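Local coordinates for putative transcriptional regulator TRANSCRIPTION REGULATOR protein (Rhizobium meliloti, PDB 5NLA) that acts as an AraC-like transcriptional activator that binds c-di-GMP to regulate extracellular polysaccharide production, and probably recognises specific DNA sequences, at residues A[135-140]-A[158-163]; A[141-146]-A[190-195]. All coordinates share one frame; numbering follows the deposited sequence.

Overall arrangement
From the N terminus, the chain runs through strand 134-138, turns at D139 and R140 and returns as strand 141-145, its antiparallel neighbour. Contact 1 then closes a loop of 17 intervening residues, bringing strand 159-163 against the other side of strand 134-138. Contact 2 closes a longer excursion of 43 residues, including helices 175-178 and 182-187, and sets 190-195 beside 141-146. The two closures cross in sequence, their segments alternating, with centres about 11 Å apart. Contact 1 lies within a five-stranded antiparallel sheet; contact 2 joins its edge to the edge of a seven-stranded one. T136 connects them, bonding T143 through its backbone N and N190 ND2 through its O.

Contact 1 of 2, residues A[135-140]-A[158-163]; sequences WTEADR and PYRGRM
W135 and E137 pair with R162 and R160 in an antiparallel beta arrangement inside the five-stranded sheet, one of two antiparallel sheets, consistent with the cupin-like barrel of AraC-type regulatory domains. Strands 135-138 and 159-163 run antiparallel, their N-to-C directions 170° apart and their axes 4.5 Å from each other. W135 and R162 form one hydrogen-bonded pair, E137 and R160 the next, with T136 and G161 as the non-hydrogen-bonded pair between them. W135 N to R162 O (2.8 Å) and E137 N to R160 O (2.7 Å) are answered by R162 N to W135 O and R160 N to E137 O. The side chains of W135, E137, R160 and R162 share one face of the sheet; that of T136 lies on the other. There, T136 CG2 lies 3.8 Å from Y159 CD1, approaching the ring obliquely, while T136 OG1 hydrogen-bonds Y109 OH on strand 107-111. A138 CB packs 4.1 Å from Y159 CB. The tryptophan edge, at CE3, lies 3.7 Å from R162 O. On the same face E137 and R160 form a salt bridge: bends at chi2 of E137 (-136°) and along R160 bring the two groups across each other, carboxylate and guanidinium planes 62° apart. R160 NH2 reaches E137 OE2 at 3.0 Å from above the carboxylate plane, whereas OE2 lies close to the guanidinium plane.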
loop_
_atom_site.group_PDB
_atom_site.type_symbol
_atom_site.label_atom_id
_atom_site.label_comp_id
_atom_site.label_asym_id
_atom_site.label_seq_id
_atom_site.Cartn_x
_atom_site.Cartn_y
_atom_site.Cartn_z
ATOM N N TRP A 135 11.041 12.112 -2.241
ATOM C CA TRP A 135 10.400 13.352 -1.861
ATOM C C TRP A 135 8.984 13.210 -2.342
ATOM O O TRP A 135 8.770 12.945 -3.529
ATOM C CB TRP A 135 11.064 14.530 -2.552
ATOM C CG TRP A 135 12.467 14.805 -2.074
ATOM C CD1 TRP A 135 12.837 15.697 -1.119
ATOM C CD2 TRP A 135 13.677 14.180 -2.533
ATOM N NE1 TRP A 135 14.198 15.681 -0.954
ATOM C CE2 TRP A 135 14.744 14.758 -1.805
ATOM C CE3 TRP A 135 13.964 13.192 -3.485
ATOM C CZ2 TRP A 135 16.087 14.385 -2.005
ATOM C CZ3 TRP A 135 15.295 12.817 -3.679
ATOM C CH2 TRP A 135 16.340 13.417 -2.940
ATOM N N THR A 136 8.017 13.331 -1.433
ATOM C CA THR A 136 6.623 13.055 -1.786
ATOM C C THR A 136 5.639 14.140 -1.359
ATOM O O THR A 136 5.504 14.463 -0.173
ATOM C CB THR A 136 6.155 11.699 -1.240
ATOM O OG1 THR A 136 7.226 10.750 -1.334
ATOM C CG2 THR A 136 4.947 11.192 -2.047
ATOM N N GLU A 137 4.945 14.672 -2.362
ATOM C CA GLU A 137 3.891 15.640 -2.170
ATOM C C GLU A 137 2.547 14.932 -1.987
ATOM O O GLU A 137 2.224 13.973 -2.700
ATOM C CB GLU A 137 3.806 16.553 -3.381
ATOM C CG GLU A 137 3.051 17.828 -3.107
ATOM C CD GLU A 137 2.087 18.161 -4.214
ATOM O OE1 GLU A 137 2.563 18.545 -5.306
ATOM O OE2 GLU A 137 0.854 18.008 -3.992
ATOM N N ALA A 138 1.771 15.418 -1.026
ATOM C CA ALA A 138 0.392 14.978 -0.825
ATOM C C ALA A 138 -0.288 16.019 0.015
ATOM O O ALA A 138 0.241 16.402 1.065
ATOM C CB ALA A 138 0.345 13.640 -0.120
ATOM N N ASP A 139 -1.440 16.491 -0.449
ATOM C CA ASP A 139 -2.211 17.501 0.262
ATOM C C ASP A 139 -1.326 18.728 0.508
ATOM O O ASP A 139 -1.227 19.216 1.628
ATOM C CB ASP A 139 -2.774 16.892 1.569
ATOM C CG ASP A 139 -3.859 17.743 2.216
ATOM O OD1 ASP A 139 -4.187 18.839 1.705
ATOM O OD2 ASP A 139 -4.383 17.314 3.265
ATOM N N ARG A 140 -0.653 19.182 -0.552
ATOM C CA ARG A 140 0.161 20.411 -0.548
ATOM C C ARG A 140 1.355 20.440 0.455
ATOM O O ARG A 140 1.846 21.516 0.815
ATOM C CB ARG A 140 -0.759 21.638 -0.348
ATOM C CG ARG A 140 -1.951 21.746 -1.305
ATOM C CD ARG A 140 -1.521 21.807 -2.773
ATOM N NE ARG A 140 -2.418 22.606 -3.622
ATOM C CZ ARG A 140 -2.237 22.838 -4.930
ATOM N NH1 ARG A 140 -1.187 22.329 -5.580
ATOM N NH2 ARG A 140 -3.113 23.589 -5.604
ATOM N N PRO A 158 -4.265 10.471 -3.003
ATOM C CA PRO A 158 -3.291 10.717 -4.057
ATOM C C PRO A 158 -1.973 11.263 -3.533
ATOM O O PRO A 158 -1.918 11.837 -2.444
ATOM C CB PRO A 158 -3.978 11.738 -4.962
ATOM C CG PRO A 158 -5.008 12.392 -4.117
ATOM C CD PRO A 158 -5.388 11.432 -3.034
ATOM N N TYR A 159 -0.920 11.027 -4.313
ATOM C CA TYR A 159 0.398 11.581 -4.058
ATOM C C TYR A 159 1.255 11.656 -5.335
ATOM O O TYR A 159 1.107 10.848 -6.253
ATOM C CB TYR A 159 1.105 10.781 -2.969
ATOM C CG TYR A 159 1.371 9.321 -3.285
ATOM C CD1 TYR A 159 2.578 8.906 -3.866
ATOM C CD2 TYR A 159 0.454 8.355 -2.960
ATOM C CE1 TYR A 159 2.838 7.567 -4.130
ATOM C CE2 TYR A 159 0.698 7.012 -3.221
ATOM C CZ TYR A 159 1.887 6.619 -3.807
ATOM O OH TYR A 159 2.088 5.277 -4.049
ATOM N N ARG A 160 2.114 12.671 -5.369
ATOM C CA ARG A 160 3.115 12.915 -6.418
ATOM C C ARG A 160 4.474 12.824 -5.732
ATOM O O ARG A 160 4.632 13.272 -4.594
ATOM C CB ARG A 160 2.976 14.345 -6.998
ATOM C CG ARG A 160 1.963 14.510 -8.113
ATOM C CD ARG A 160 1.166 15.820 -8.067
ATOM N NE ARG A 160 0.531 16.093 -6.760
ATOM C CZ ARG A 160 -0.481 15.406 -6.194
ATOM N NH1 ARG A 160 -1.056 14.350 -6.790
ATOM N NH2 ARG A 160 -0.925 15.790 -4.992
ATOM N N GLY A 161 5.467 12.286 -6.419
ATOM C CA GLY A 161 6.833 12.442 -5.941
ATOM C C GLY A 161 7.933 12.011 -6.875
ATOM O O GLY A 161 7.704 11.676 -8.033
ATOM N N ARG A 162 9.139 12.045 -6.336
ATOM C CA ARG A 162 10.335 11.607 -7.035
ATOM C C ARG A 162 11.182 10.812 -6.065
ATOM O O ARG A 162 11.225 11.125 -4.864
ATOM C CB ARG A 162 11.163 12.800 -7.508
ATOM C CG ARG A 162 10.429 13.846 -8.335
ATOM C CD ARG A 162 11.334 14.963 -8.865
ATOM N NE ARG A 162 12.546 15.149 -8.065
ATOM C CZ ARG A 162 13.713 14.503 -8.245
ATOM N NH1 ARG A 162 13.891 13.590 -9.213
ATOM N NH2 ARG A 162 14.730 14.761 -7.427
ATOM N N MET A 163 11.848 9.780 -6.569
ATOM C CA MET A 163 12.946 9.207 -5.816
ATOM C C MET A 163 14.215 9.133 -6.642
ATOM O O MET A 163 14.223 9.030 -7.865
ATOM C CB MET A 163 12.606 7.841 -5.189
ATOM C CG MET A 163 12.203 6.741 -6.146
ATOM S SD MET A 163 11.847 5.211 -5.268
ATOM C CE MET A 163 10.167 5.621 -4.889
#

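Contact 2 of 2, residues A[141-146]-A[190-195]; sequences RVTETG and NSVLSG
T143 meets N190 and V192 where the edge strands of two sheets of the domain come together: strand 141-145 ends the five-stranded sheet and strand 191-193 the seven-stranded one. The two run in nearly the same direction, 23° apart, with axes 6.7 Å from each other and without backbone pairing; side chains of one segment meet side chains or backbone carbonyls of the other. The hydrogen bond runs from T143 OG1 to N190 O, 3.0 Å, the hydroxyl standing 34° out of the carbonyl plane. T143 OG1 lies beside its backbone N (chi1 -89°), roughly anti to the carbonyl carbon, which leaves CG2 roughly anti to the N and directed at the valine. Van der Waals contacts follow: T143 CG2 lies 3.4 Å from V192 CG2, which also packs 3.4 Å from the backbone E144 O. T143 CB also rests 3.6 Å from N190 ND2. Polar links outside the pair hold the asparagine: ND2 bonds T136 O, and OD1 bonds R153 NH1. N190 and S191 both face F152 in a G1 beta bulge, with N190 in a left-handed backbone conformation. The chemistry is thus mixed: T143 puts its hydroxyl on the bulge carbonyl and its methyl on V192. The T143 and N190 ND2 bonds cross between the sheets, while the R153 bond ties N190 to the adjacent strand of its own sheet.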
loop_
_atom_site.group_PDB
_atom_site.type_symbol
_atom_site.label_atom_id
_atom_site.label_comp_id
_atom_site.label_asym_id
_atom_site.label_seq_id
_atom_site.Cartn_x
_atom_site.Cartn_y
_atom_site.Cartn_z
ATOM N N ARG A 141 1.827 19.266 0.880
ATOM C CA ARG A 141 2.928 19.155 1.850
ATOM C C ARG A 141 3.931 18.145 1.349
ATOM O O ARG A 141 3.549 17.037 0.986
ATOM C CB ARG A 141 2.423 18.682 3.205
ATOM C CG ARG A 141 1.670 19.736 3.981
ATOM C CD ARG A 141 1.366 19.249 5.385
ATOM N NE ARG A 141 0.209 19.947 5.949
ATOM C CZ ARG A 141 -1.074 19.665 5.693
ATOM N NH1 ARG A 141 -1.419 18.674 4.865
ATOM N NH2 ARG A 141 -2.032 20.387 6.281
ATOM N N VAL A 142 5.207 18.523 1.339
ATOM C CA VAL A 142 6.274 17.618 0.919
ATOM C C VAL A 142 6.940 16.995 2.129
ATOM O O VAL A 142 7.138 17.629 3.152
ATOM C CB VAL A 142 7.340 18.306 0.050
ATOM C CG1 VAL A 142 8.366 17.285 -0.446
ATOM C CG2 VAL A 142 6.684 19.015 -1.125
ATOM N N THR A 143 7.294 15.734 1.959
ATOM C CA THR A 143 7.915 14.917 2.966
ATOM C C THR A 143 9.109 14.242 2.306
ATOM O O THR A 143 9.024 13.810 1.160
ATOM C CB THR A 143 6.877 13.903 3.477
ATOM O OG1 THR A 143 6.178 14.490 4.572
ATOM C CG2 THR A 143 7.510 12.620 3.938
ATOM N N GLU A 144 10.218 14.161 3.031
ATOM C CA GLU A 144 11.445 13.540 2.535
ATOM C C GLU A 144 11.794 12.325 3.373
ATOM O O GLU A 144 11.891 12.425 4.586
ATOM C CB GLU A 144 12.603 14.528 2.583
ATOM C CG GLU A 144 13.854 13.962 1.933
ATOM C CD GLU A 144 15.084 14.786 2.162
ATOM O OE1 GLU A 144 15.010 15.822 2.862
ATOM O OE2 GLU A 144 16.138 14.380 1.626
ATOM N N THR A 145 12.014 11.199 2.712
ATOM C CA THR A 145 12.351 9.944 3.359
ATOM C C THR A 145 13.723 9.584 2.858
ATOM O O THR A 145 13.922 9.483 1.654
ATOM C CB THR A 145 11.373 8.814 2.954
ATOM O OG1 THR A 145 10.033 9.118 3.398
ATOM C CG2 THR A 145 11.805 7.472 3.550
ATOM N N GLY A 146 14.669 9.397 3.769
ATOM C CA GLY A 146 16.025 8.992 3.415
ATOM C C GLY A 146 16.384 7.643 3.986
ATOM O O GLY A 146 15.563 7.016 4.644
ATOM N N ASN A 190 1.275 10.428 4.629
ATOM C CA ASN A 190 2.502 10.956 4.017
ATOM C C ASN A 190 3.413 11.571 5.067
ATOM O O ASN A 190 3.770 12.749 4.987
ATOM C CB ASN A 190 2.192 11.949 2.894
ATOM C CG ASN A 190 3.335 12.099 1.918
ATOM O OD1 ASN A 190 3.833 11.107 1.354
ATOM N ND2 ASN A 190 3.752 13.345 1.687
ATOM N N SER A 191 3.772 10.764 6.062
ATOM C CA SER A 191 4.738 11.185 7.071
ATOM C C SER A 191 5.952 10.267 7.105
ATOM O O SER A 191 5.971 9.189 6.509
ATOM C CB SER A 191 4.072 11.277 8.443
ATOM O OG SER A 191 3.331 10.112 8.711
ATOM N N VAL A 192 6.976 10.727 7.802
ATOM C CA VAL A 192 8.218 9.982 7.948
ATOM C C VAL A 192 8.234 9.359 9.332
ATOM O O VAL A 192 7.785 9.978 10.306
ATOM C CB VAL A 192 9.467 10.880 7.816
ATOM C CG1 VAL A 192 10.684 10.037 7.469
ATOM C CG2 VAL A 192 9.256 11.942 6.757
ATOM N N LEU A 193 8.767 8.143 9.416
ATOM C CA LEU A 193 9.003 7.495 10.693
ATOM C C LEU A 193 10.504 7.392 10.887
ATOM O O LEU A 193 11.187 6.697 10.133
ATOM C CB LEU A 193 8.340 6.118 10.740
ATOM C CG LEU A 193 6.943 6.039 10.118
ATOM C CD1 LEU A 193 6.458 4.593 10.096
ATOM C CD2 LEU A 193 5.982 6.942 10.882
ATOM N N SER A 194 11.013 8.144 11.857
ATOM C CA SER A 194 12.401 8.023 12.306
ATOM C C SER A 194 12.440 8.185 13.819
ATOM O O SER A 194 11.552 8.820 14.411
ATOM C CB SER A 194 13.315 9.039 11.610
ATOM O OG SER A 194 12.964 10.368 11.935
ATOM N N GLY A 195 13.463 7.592 14.428
ATOM C CA GLY A 195 13.574 7.487 15.886
ATOM C C GLY A 195 13.887 6.059 16.287
ATOM O O GLY A 195 14.118 5.200 15.430
#